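Local coordinates for protein titin (Homo sapiens, PDB 5JDD) that forms a giant elastic filament of striated muscle, in which tandem immunoglobulin domains of the I-band probably contribute to passive elasticity, at residues K8-V13 with C82-F87; E89-T94 with E113-N118; S133-I138 with L147-T152; E190-I195 with I236-F241. All coordinates share one frame; numbering follows the deposited sequence.

Interaction 1 (K8-V13 with C82-F87); sequences KKPKDV and CKAKLF
P10 and C82 meet at one end of the contact, where the proline carbon P10 CD lies 3.3 Å from C82 SG and P10 CG stands a little farther from the same sulfur. C82 SG sits between its own backbone N and carbonyl carbon (chi1 48°), a setting that brings it against P10 CD. The methylene K9 CD rests beside C82 CB. Next along the strand, A84 CB touches P10 CB and also the carbonyl carbon K11 C, the latter at 3.6 Å. The backbones do not bond directly here; one water donates to both P10 O and K83 O and bridges them.

The 8-13 segment carries the chain from strand 6-8, which belongs to one sheet of the immunoglobulin sandwich, to strand 13-16 in the other. It is the A-to-A' passage of an I-set domain, and it runs within 7° of the direction of the 82-87 segment. D12 makes the first direct bond through its side chain, whose CG lies beside its own backbone N (chi1 -73°): D12 OD1 accepts K85 N at 2.8 Å, with the donor well above the carboxylate plane. The other oxygen, D12 OD2, lies in the plane of the F87 ring at its edge, 3.9 Å from F87 CE2, with carboxylate and ring steeply inclined to each other. The parallel pairing itself begins at V13 with L86, where V13 N donates to K85 O at 2.9 Å and F87 N to V13 O at 2.8 Å. V13 CG1 meets L86 CD1 at 4.0 Å, the two side chains crossing at a slant; V13 touches V21 and F23 of the other sheet, and L86 touches Y73 of the adjacent strand.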
# COMPACT_ATOMS: atom_id res chain seq x y z
N LYS A 8 -5.08 -11.23 -46.43
CA LYS A 8 -4.49 -11.00 -45.12
C LYS A 8 -5.34 -11.66 -44.04
O LYS A 8 -6.55 -11.42 -43.95
CB LYS A 8 -4.34 -9.50 -44.87
CG LYS A 8 -3.90 -9.14 -43.45
CD LYS A 8 -5.09 -8.65 -42.64
CE LYS A 8 -4.87 -8.87 -41.15
NZ LYS A 8 -3.43 -8.76 -40.80
N LYS A 9 -4.71 -12.51 -43.22
CA LYS A 9 -5.42 -13.29 -42.21
C LYS A 9 -5.40 -12.59 -40.86
O LYS A 9 -4.51 -11.80 -40.59
CB LYS A 9 -4.78 -14.68 -42.10
CG LYS A 9 -4.78 -15.45 -43.42
CD LYS A 9 -4.60 -16.96 -43.21
CE LYS A 9 -3.15 -17.40 -43.37
NZ LYS A 9 -2.35 -17.18 -42.13
N PRO A 10 -6.40 -12.88 -40.00
CA PRO A 10 -6.42 -12.26 -38.67
C PRO A 10 -5.26 -12.72 -37.80
O PRO A 10 -4.72 -13.82 -37.99
CB PRO A 10 -7.77 -12.72 -38.09
CG PRO A 10 -8.13 -13.92 -38.85
CD PRO A 10 -7.60 -13.68 -40.24
N LYS A 11 -4.88 -11.86 -36.87
CA LYS A 11 -3.76 -12.11 -35.97
C LYS A 11 -4.22 -12.17 -34.53
O LYS A 11 -5.22 -11.55 -34.16
CB LYS A 11 -2.72 -11.00 -36.10
CG LYS A 11 -2.09 -10.85 -37.48
CD LYS A 11 -0.93 -9.87 -37.42
CE LYS A 11 -0.37 -9.57 -38.80
NZ LYS A 11 0.84 -8.70 -38.70
N ASP A 12 -3.48 -12.92 -33.71
CA ASP A 12 -3.77 -12.98 -32.29
C ASP A 12 -3.72 -11.58 -31.69
O ASP A 12 -2.94 -10.73 -32.13
CB ASP A 12 -2.71 -13.81 -31.55
CG ASP A 12 -2.83 -15.31 -31.80
OD1 ASP A 12 -3.75 -15.77 -32.50
OD2 ASP A 12 -1.96 -16.03 -31.26
N VAL A 13 -4.55 -11.36 -30.67
CA VAL A 13 -4.55 -10.13 -29.89
C VAL A 13 -4.37 -10.48 -28.43
O VAL A 13 -5.02 -11.40 -27.93
CB VAL A 13 -5.91 -9.42 -30.00
CG1 VAL A 13 -5.93 -8.16 -29.12
CG2 VAL A 13 -6.22 -9.07 -31.42
N CYS A 82 -10.07 -18.93 -41.53
CA CYS A 82 -8.84 -18.54 -40.84
C CYS A 82 -9.17 -18.22 -39.39
O CYS A 82 -10.27 -17.77 -39.07
CB CYS A 82 -8.14 -17.37 -41.53
SG CYS A 82 -9.21 -15.97 -41.93
N LYS A 83 -8.20 -18.46 -38.52
CA LYS A 83 -8.43 -18.38 -37.09
C LYS A 83 -7.37 -17.54 -36.41
O LYS A 83 -6.23 -17.47 -36.85
CB LYS A 83 -8.40 -19.79 -36.48
CG LYS A 83 -9.53 -20.69 -36.92
CD LYS A 83 -9.27 -22.12 -36.49
CE LYS A 83 -10.34 -23.07 -37.01
NZ LYS A 83 -11.66 -22.85 -36.36
N ALA A 84 -7.77 -16.90 -35.31
CA ALA A 84 -6.84 -16.20 -34.43
C ALA A 84 -7.39 -16.23 -33.01
O ALA A 84 -8.57 -16.50 -32.80
CB ALA A 84 -6.62 -14.77 -34.90
N LYS A 85 -6.54 -15.93 -32.04
CA LYS A 85 -6.96 -16.00 -30.65
C LYS A 85 -6.90 -14.67 -29.95
O LYS A 85 -6.02 -13.85 -30.23
CB LYS A 85 -6.11 -17.02 -29.88
CG LYS A 85 -6.35 -18.45 -30.33
CD LYS A 85 -5.39 -19.42 -29.66
CE LYS A 85 -5.71 -20.83 -30.10
NZ LYS A 85 -4.72 -21.81 -29.54
N LEU A 86 -7.83 -14.48 -29.01
CA LEU A 86 -7.78 -13.37 -28.07
C LEU A 86 -7.30 -13.88 -26.72
O LEU A 86 -7.88 -14.83 -26.17
CB LEU A 86 -9.17 -12.74 -27.91
CG LEU A 86 -9.32 -11.69 -26.80
CD1 LEU A 86 -8.46 -10.46 -27.04
CD2 LEU A 86 -10.77 -11.27 -26.64
N PHE A 87 -6.25 -13.27 -26.19
CA PHE A 87 -5.82 -13.52 -24.83
C PHE A 87 -6.14 -12.29 -24.01
O PHE A 87 -5.76 -11.17 -24.38
CB PHE A 87 -4.31 -13.80 -24.81
CG PHE A 87 -3.93 -15.05 -25.54
CD1 PHE A 87 -4.06 -16.28 -24.93
CD2 PHE A 87 -3.45 -14.99 -26.84
CE1 PHE A 87 -3.71 -17.45 -25.59
CE2 PHE A 87 -3.11 -16.15 -27.52
CZ PHE A 87 -3.24 -17.38 -26.89
O HOH W 1 -5.54 -16.33 -39.16

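Interaction 2 (E89-T94 with E113-N118); sequences ETLHIT and EVSHFN
I93 and V114 face each other as an antiparallel non-hydrogen-bonded pair with CA atoms 4.5 Å apart, backed by the bond from T94 N to E113 O at 2.8 Å and by a weak one from S115 N to H92 O.

Beyond this short pairing, side chains do the joining. The S115 hydroxyl takes the place of a backbone acceptor: S115 OG receives H92 N at 2.9 Å and also shares a hydrogen bond of 2.7 Å with H116 ND1, the direction being open. Across the imidazole, H116 NE2 donates to E89 OE1 at 2.6 Å. That bond is almost straight (169°), lies in the ring plane and reaches the anti side of the carboxylate. Its two ring nitrogens thus bonded, H116 has its rotation fixed, while L91 CD2 approaches the same ring obliquely.

The H92 ring is met on one face by S115 CB. Chi1 of 60° brings H92 CG back toward the 113-118 segment. S115 CB is 3.4 Å from the centroid of the H92 ring and 15° off its normal, a CH-pi contact; H92 ND1 donates to T90 O. On the pair's own face I93 CD1 touches V114 CG1 at 4.0 Å. At the far end T94 OG1 holds two waters, one shared with V114 O and the other with E113 OE1; E113 OE2 forms a salt bridge with K95.

The site lies at the junction of the first two immunoglobulin domains: E89 and H116 touch T14 and L16 of strand 13-16 respectively, whereas I93 and V114 lean on C164 of strand 158-164.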
# COMPACT_ATOMS: atom_id res chain seq x y z
N GLU A 89 -5.60 -10.28 -20.70
CA GLU A 89 -4.81 -10.12 -19.49
C GLU A 89 -5.72 -9.53 -18.41
O GLU A 89 -6.54 -8.65 -18.69
CB GLU A 89 -3.56 -9.25 -19.73
CG GLU A 89 -2.54 -9.92 -20.66
CD GLU A 89 -1.17 -9.26 -20.67
OE1 GLU A 89 -0.99 -8.21 -20.02
OE2 GLU A 89 -0.26 -9.79 -21.35
N THR A 90 -5.61 -10.04 -17.19
CA THR A 90 -6.36 -9.50 -16.08
C THR A 90 -5.39 -8.90 -15.08
O THR A 90 -4.24 -9.33 -14.98
CB THR A 90 -7.19 -10.58 -15.38
OG1 THR A 90 -6.31 -11.56 -14.82
CG2 THR A 90 -8.14 -11.24 -16.37
N LEU A 91 -5.86 -7.90 -14.33
CA LEU A 91 -5.04 -7.29 -13.28
C LEU A 91 -4.97 -8.25 -12.12
O LEU A 91 -6.00 -8.72 -11.62
CB LEU A 91 -5.68 -5.99 -12.82
CG LEU A 91 -5.86 -4.89 -13.86
CD1 LEU A 91 -6.53 -3.67 -13.26
CD2 LEU A 91 -4.54 -4.50 -14.51
N HIS A 92 -3.76 -8.55 -11.67
CA HIS A 92 -3.61 -9.48 -10.55
C HIS A 92 -2.38 -9.20 -9.72
O HIS A 92 -1.47 -8.49 -10.14
CB HIS A 92 -3.60 -10.93 -11.05
CG HIS A 92 -2.48 -11.24 -12.00
ND1 HIS A 92 -2.58 -11.02 -13.36
CD2 HIS A 92 -1.25 -11.76 -11.80
CE1 HIS A 92 -1.45 -11.40 -13.95
NE2 HIS A 92 -0.63 -11.85 -13.02
N ILE A 93 -2.36 -9.77 -8.52
CA ILE A 93 -1.26 -9.61 -7.58
C ILE A 93 -0.12 -10.56 -7.95
O ILE A 93 -0.35 -11.74 -8.23
CB ILE A 93 -1.73 -9.95 -6.15
CG1 ILE A 93 -2.88 -9.02 -5.72
CG2 ILE A 93 -0.57 -9.87 -5.17
CD1 ILE A 93 -2.50 -7.55 -5.66
N THR A 94 1.12 -10.04 -7.98
CA THR A 94 2.28 -10.89 -8.25
C THR A 94 3.21 -11.05 -7.05
O THR A 94 4.07 -11.93 -7.05
CB THR A 94 3.13 -10.37 -9.42
OG1 THR A 94 3.76 -9.15 -9.03
CG2 THR A 94 2.26 -10.13 -10.66
N GLU A 113 3.10 -6.18 -5.14
CA GLU A 113 3.41 -5.93 -6.54
C GLU A 113 2.26 -6.45 -7.37
O GLU A 113 1.63 -7.45 -7.01
CB GLU A 113 4.75 -6.58 -6.95
CG GLU A 113 5.94 -5.95 -6.22
CD GLU A 113 7.29 -6.62 -6.46
OE1 GLU A 113 7.46 -7.37 -7.44
OE2 GLU A 113 8.20 -6.37 -5.64
N VAL A 114 1.95 -5.72 -8.43
CA VAL A 114 0.83 -6.04 -9.30
C VAL A 114 1.32 -6.33 -10.72
O VAL A 114 2.47 -6.08 -11.07
CB VAL A 114 -0.25 -4.92 -9.28
CG1 VAL A 114 -0.75 -4.69 -7.85
CG2 VAL A 114 0.31 -3.63 -9.87
N SER A 115 0.41 -6.85 -11.54
CA SER A 115 0.75 -7.40 -12.85
C SER A 115 1.01 -6.36 -13.94
O SER A 115 1.66 -6.65 -14.95
CB SER A 115 -0.38 -8.32 -13.30
OG SER A 115 -1.61 -7.63 -13.30
N HIS A 116 0.49 -5.15 -13.75
CA HIS A 116 0.52 -4.13 -14.78
C HIS A 116 0.84 -2.75 -14.24
O HIS A 116 0.57 -2.45 -13.07
CB HIS A 116 -0.83 -4.08 -15.51
CG HIS A 116 -1.12 -5.31 -16.31
ND1 HIS A 116 -1.66 -6.44 -15.75
CD2 HIS A 116 -0.92 -5.59 -17.61
CE1 HIS A 116 -1.79 -7.37 -16.68
NE2 HIS A 116 -1.34 -6.87 -17.82
N PHE A 117 1.42 -1.90 -15.08
CA PHE A 117 1.60 -0.50 -14.74
C PHE A 117 0.26 0.23 -14.75
O PHE A 117 -0.71 -0.21 -15.38
CB PHE A 117 2.56 0.16 -15.74
CG PHE A 117 3.97 -0.33 -15.63
CD1 PHE A 117 4.85 0.25 -14.73
CD2 PHE A 117 4.40 -1.41 -16.40
CE1 PHE A 117 6.16 -0.22 -14.61
CE2 PHE A 117 5.70 -1.89 -16.28
CZ PHE A 117 6.58 -1.29 -15.39
N ASN A 118 0.23 1.34 -14.02
CA ASN A 118 -0.92 2.25 -13.98
C ASN A 118 -2.18 1.65 -13.35
O ASN A 118 -3.31 2.04 -13.67
CB ASN A 118 -1.18 2.85 -15.36
CG ASN A 118 0.02 3.61 -15.88
OD1 ASN A 118 0.63 4.39 -15.14
ND2 ASN A 118 0.40 3.35 -17.12
O HOH W 2 4.78 -7.47 -10.94
O HOH W 3 6.52 -9.80 -8.25

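Interaction 3 (S133-I138 with L147-T152); sequences SEKFKI and LIIMNT
K137 and I148 exchange two backbone hydrogen bonds, K137 N to I148 O and I148 N to K137 O, each 2.8 Å. Two pairs farther on, M150 N donates to K135 O at 2.9 Å, in the carbonyl plane and nearly straight at 176°.

Polar side-chain contacts continue the pairing past the end of the strands. The K135 chain bends at chi2 (75°), which sets CD near M150 O, and the ammonium K135 NZ donates to M150 O at 2.9 Å, nearly in line with the carbonyl; the same group forms a salt bridge with D156. Within the first segment, S133 OG accepts F136 N at 3.2 Å, an ST motif in the turn that leads into the strand.

Apolar contacts occupy both faces. On the face of F136, I138, L147 and I149, the side chains of F136 and I149 lie side by side, with I149 CG1 at the ring's edge, 3.9 Å from F136 CD1. L147 CD1 touches both F136 CD1 (4.1 Å) and I138 CG1 (3.9 Å); W123 and Y160 also touch L147. On the reverse face K137 CB meets I148 CB at 3.8 Å, their side chains running alongside.

The alternating pairs and the axis angle of 162° show antiparallel strands, and the short link from 136-141 to 144-149 makes them a hairpin, here the D-E hairpin of an I-set immunoglobulin domain, in which strand 136-141 forms the sheet's edge.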
# COMPACT_ATOMS: atom_id res chain seq x y z
N SER A 133 -3.06 10.93 3.81
CA SER A 133 -2.95 12.00 4.79
C SER A 133 -1.53 12.00 5.32
O SER A 133 -0.67 11.30 4.79
CB SER A 133 -3.94 11.80 5.94
OG SER A 133 -3.65 10.63 6.68
N GLU A 134 -1.27 12.78 6.36
CA GLU A 134 0.05 12.74 6.97
C GLU A 134 0.25 11.42 7.70
O GLU A 134 1.37 10.95 7.86
CB GLU A 134 0.27 13.93 7.90
CG GLU A 134 0.31 15.28 7.20
CD GLU A 134 1.64 15.58 6.51
OE1 GLU A 134 1.92 16.76 6.26
OE2 GLU A 134 2.40 14.63 6.22
N LYS A 135 -0.87 10.82 8.11
CA LYS A 135 -0.88 9.51 8.76
C LYS A 135 -0.61 8.36 7.77
O LYS A 135 0.15 7.44 8.06
CB LYS A 135 -2.24 9.30 9.41
CG LYS A 135 -2.44 7.95 10.07
CD LYS A 135 -1.68 7.88 11.38
CE LYS A 135 -2.10 6.67 12.19
NZ LYS A 135 -1.20 6.47 13.35
N PHE A 136 -1.26 8.43 6.61
CA PHE A 136 -1.16 7.38 5.60
C PHE A 136 -0.48 7.90 4.34
O PHE A 136 -1.02 8.78 3.67
CB PHE A 136 -2.55 6.86 5.22
CG PHE A 136 -3.27 6.17 6.34
CD1 PHE A 136 -2.85 4.92 6.79
CD2 PHE A 136 -4.38 6.76 6.93
CE1 PHE A 136 -3.52 4.28 7.81
CE2 PHE A 136 -5.05 6.12 7.95
CZ PHE A 136 -4.63 4.88 8.39
N LYS A 137 0.69 7.36 4.03
CA LYS A 137 1.39 7.70 2.80
C LYS A 137 1.13 6.57 1.80
O LYS A 137 1.40 5.41 2.08
CB LYS A 137 2.89 7.86 3.07
CG LYS A 137 3.75 8.04 1.83
CD LYS A 137 3.69 9.45 1.29
CE LYS A 137 4.78 9.66 0.24
NZ LYS A 137 6.09 9.14 0.73
N ILE A 138 0.58 6.93 0.65
CA ILE A 138 0.25 5.96 -0.38
C ILE A 138 1.17 6.19 -1.57
O ILE A 138 1.22 7.29 -2.12
CB ILE A 138 -1.25 6.06 -0.75
CG1 ILE A 138 -2.10 5.59 0.43
CG2 ILE A 138 -1.57 5.21 -1.98
CD1 ILE A 138 -3.59 5.83 0.27
N LEU A 147 1.91 1.17 1.21
CA LEU A 147 1.16 1.93 2.21
C LEU A 147 2.08 2.11 3.40
O LEU A 147 2.57 1.14 3.98
CB LEU A 147 -0.10 1.18 2.65
CG LEU A 147 -0.89 1.82 3.80
CD1 LEU A 147 -1.49 3.14 3.35
CD2 LEU A 147 -1.99 0.90 4.29
N ILE A 148 2.36 3.37 3.74
CA ILE A 148 3.19 3.68 4.90
C ILE A 148 2.32 4.31 5.98
O ILE A 148 1.59 5.28 5.72
CB ILE A 148 4.33 4.61 4.51
CG1 ILE A 148 5.22 3.92 3.47
CG2 ILE A 148 5.15 4.99 5.73
CD1 ILE A 148 5.98 4.88 2.60
N ILE A 149 2.36 3.72 7.17
CA ILE A 149 1.54 4.19 8.29
C ILE A 149 2.44 4.81 9.34
O ILE A 149 3.24 4.12 9.97
CB ILE A 149 0.73 3.03 8.91
CG1 ILE A 149 -0.10 2.33 7.83
CG2 ILE A 149 -0.21 3.55 9.99
CD1 ILE A 149 -0.81 1.09 8.34
N MET A 150 2.29 6.12 9.53
CA MET A 150 3.16 6.85 10.45
C MET A 150 2.64 6.83 11.88
O MET A 150 1.44 6.71 12.12
CB MET A 150 3.25 8.32 10.02
CG MET A 150 3.64 8.56 8.57
SD MET A 150 5.26 7.88 8.18
CE MET A 150 6.29 8.77 9.34
N ASN A 151 3.57 6.94 12.82
CA ASN A 151 3.24 7.13 14.24
C ASN A 151 2.18 6.16 14.72
O ASN A 151 1.11 6.56 15.19
CB ASN A 151 2.79 8.58 14.48
CG ASN A 151 2.66 8.90 15.96
OD1 ASN A 151 3.28 8.26 16.81
ND2 ASN A 151 1.83 9.89 16.27
N THR A 152 2.47 4.87 14.61
CA THR A 152 1.47 3.85 14.91
C THR A 152 0.99 3.88 16.35
O THR A 152 1.73 4.21 17.29
CB THR A 152 1.95 2.43 14.58
OG1 THR A 152 3.16 2.15 15.29
CG2 THR A 152 2.16 2.26 13.07

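Interaction 4 (E190-I195 with I236-F241); sequences EEKDTI and IRNVHF
The type II beta turn E190-D193, which links strands A' and B of the third immunoglobulin domain, lies against the loop after strand E, with K192 and V239 at the middle of the contact. The turn is closed by D193 N to E190 O at 3.0 Å, and K192 takes a positive phi of 84° at its third position. A second bond returns from the side chain: E190 N donates to D193 OD2 at 2.8 Å, with the donor 61° out of the carboxylate plane.

Across the contact, K192 N donates to V239 O at 2.8 Å and V239 N to D193 O at 2.9 Å, both in the plane of the carbonyl they reach. Farther along, I195 and I236 form an antiparallel hydrogen-bonded pair, N to O in both directions. T194 CG2 lies near I236 O between these sites, and one water donates to K192 O and accepts from N238 N.

V239 is the buried wedge. Its CG2 lies 3.4 Å from D193 O and close to E190 O. I195 holds CG1 between its backbone N and carbonyl carbon (chi1 64°), which places it against V239 CG1 at 3.9 Å, the two side chains crossing at about a right angle. I195 CD1 lies beside I236 CG1, also at 3.9 Å, the two chains pointing the same way. On the outer side N238 OD1 touches the K192 chain, at 3.6 Å from K192 CG.

Two main-chain bonds tie the turn to the loop and two more join I195 with I236, which implies that the contact depends on peptide groups, with I195, I236 and V239 packing alongside.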
# COMPACT_ATOMS: atom_id res chain seq x y z
N GLU A 190 21.89 17.97 45.76
CA GLU A 190 22.10 19.24 46.45
C GLU A 190 22.03 20.39 45.46
O GLU A 190 22.31 20.20 44.27
CB GLU A 190 23.44 19.25 47.16
CG GLU A 190 23.49 18.31 48.35
CD GLU A 190 24.89 18.17 48.91
OE1 GLU A 190 25.06 18.42 50.12
OE2 GLU A 190 25.81 17.82 48.15
N GLU A 191 21.64 21.56 45.94
CA GLU A 191 21.65 22.77 45.14
C GLU A 191 22.98 22.90 44.37
O GLU A 191 24.06 22.66 44.92
CB GLU A 191 21.42 23.96 46.06
CG GLU A 191 21.39 25.32 45.41
CD GLU A 191 21.07 26.41 46.42
OE1 GLU A 191 20.41 26.10 47.43
OE2 GLU A 191 21.50 27.57 46.20
N LYS A 192 22.84 23.23 43.08
CA LYS A 192 23.94 23.40 42.12
C LYS A 192 24.45 22.12 41.46
O LYS A 192 25.27 22.18 40.54
CB LYS A 192 25.10 24.24 42.69
CG LYS A 192 24.68 25.61 43.17
CD LYS A 192 25.86 26.39 43.73
CE LYS A 192 25.42 27.76 44.21
NZ LYS A 192 26.48 28.47 44.98
N ASP A 193 23.96 20.97 41.90
CA ASP A 193 24.33 19.71 41.24
C ASP A 193 23.81 19.66 39.80
O ASP A 193 22.82 20.31 39.45
CB ASP A 193 23.73 18.50 41.97
CG ASP A 193 24.47 18.14 43.25
OD1 ASP A 193 25.54 18.70 43.55
OD2 ASP A 193 23.96 17.23 43.95
N THR A 194 24.47 18.84 38.99
CA THR A 194 23.90 18.42 37.72
C THR A 194 23.40 16.99 37.89
O THR A 194 24.11 16.14 38.42
CB THR A 194 24.93 18.48 36.60
OG1 THR A 194 25.24 19.85 36.34
CG2 THR A 194 24.38 17.84 35.33
N ILE A 195 22.16 16.73 37.47
CA ILE A 195 21.54 15.42 37.69
C ILE A 195 21.13 14.79 36.37
O ILE A 195 20.93 15.51 35.38
CB ILE A 195 20.31 15.51 38.64
CG1 ILE A 195 19.18 16.34 38.03
CG2 ILE A 195 20.74 16.12 39.97
CD1 ILE A 195 18.11 15.53 37.23
N ILE A 236 19.65 17.63 33.90
CA ILE A 236 19.32 18.97 34.37
C ILE A 236 20.52 19.57 35.09
O ILE A 236 20.99 19.03 36.10
CB ILE A 236 18.10 18.97 35.32
CG1 ILE A 236 16.91 18.25 34.67
CG2 ILE A 236 17.71 20.39 35.69
CD1 ILE A 236 15.66 18.23 35.53
N ARG A 237 21.01 20.69 34.57
CA ARG A 237 22.17 21.36 35.16
C ARG A 237 21.80 22.34 36.26
O ARG A 237 20.72 22.92 36.24
CB ARG A 237 22.94 22.11 34.08
CG ARG A 237 23.51 21.21 33.03
CD ARG A 237 24.15 22.02 31.93
NE ARG A 237 24.82 21.16 30.96
CZ ARG A 237 25.59 21.61 29.98
NH1 ARG A 237 25.79 22.92 29.85
NH2 ARG A 237 26.16 20.76 29.14
N ASN A 238 22.72 22.50 37.21
CA ASN A 238 22.67 23.58 38.20
C ASN A 238 21.31 23.62 38.92
O ASN A 238 20.61 24.63 38.90
CB ASN A 238 22.98 24.93 37.54
CG ASN A 238 23.23 26.04 38.55
OD1 ASN A 238 23.55 25.77 39.71
ND2 ASN A 238 23.07 27.28 38.13
N VAL A 239 20.94 22.50 39.53
CA VAL A 239 19.59 22.39 40.07
C VAL A 239 19.34 23.33 41.25
O VAL A 239 20.25 23.67 42.02
CB VAL A 239 19.21 20.94 40.44
CG1 VAL A 239 19.21 20.06 39.20
CG2 VAL A 239 20.14 20.38 41.50
N HIS A 240 18.09 23.76 41.38
CA HIS A 240 17.69 24.58 42.51
C HIS A 240 16.32 24.11 42.97
O HIS A 240 15.79 23.14 42.44
CB HIS A 240 17.69 26.07 42.12
CG HIS A 240 16.93 26.37 40.87
ND1 HIS A 240 15.57 26.17 40.76
CD2 HIS A 240 17.33 26.85 39.67
CE1 HIS A 240 15.17 26.51 39.55
NE2 HIS A 240 16.22 26.92 38.87
N PHE A 241 15.76 24.79 43.97
CA PHE A 241 14.46 24.43 44.52
C PHE A 241 13.38 24.31 43.46
O PHE A 241 12.49 23.45 43.54
CB PHE A 241 14.04 25.45 45.58
CG PHE A 241 12.61 25.32 46.04
CD1 PHE A 241 12.26 24.40 47.03
CD2 PHE A 241 11.62 26.14 45.50
CE1 PHE A 241 10.94 24.30 47.45
CE2 PHE A 241 10.30 26.03 45.92
CZ PHE A 241 9.96 25.11 46.90
O HOH W 4 17.57 26.49 45.79
O HOH W 5 25.48 21.78 37.81

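How the interactions relate
From the N terminus the contacts follow in series, each closing before the next opens, and none nests in or crosses another. Interaction 1 closes the longest loop, joining the start of the first domain to its last strand. Interaction 2 begins just past 82-87, its centre 24 Å from that of interaction 1, and closes a short loop where the first domain passes into the second. Interaction 3 is a hairpin in the same second domain; strands 108-114 and 144-149 neighbour each other in a single sheet, and the nearest atoms of interactions 2 and 3 are about 10 Å apart. Interaction 4 ties two loops of the third domain, its centre 88 Å from that of interaction 1, beyond the chain's centre.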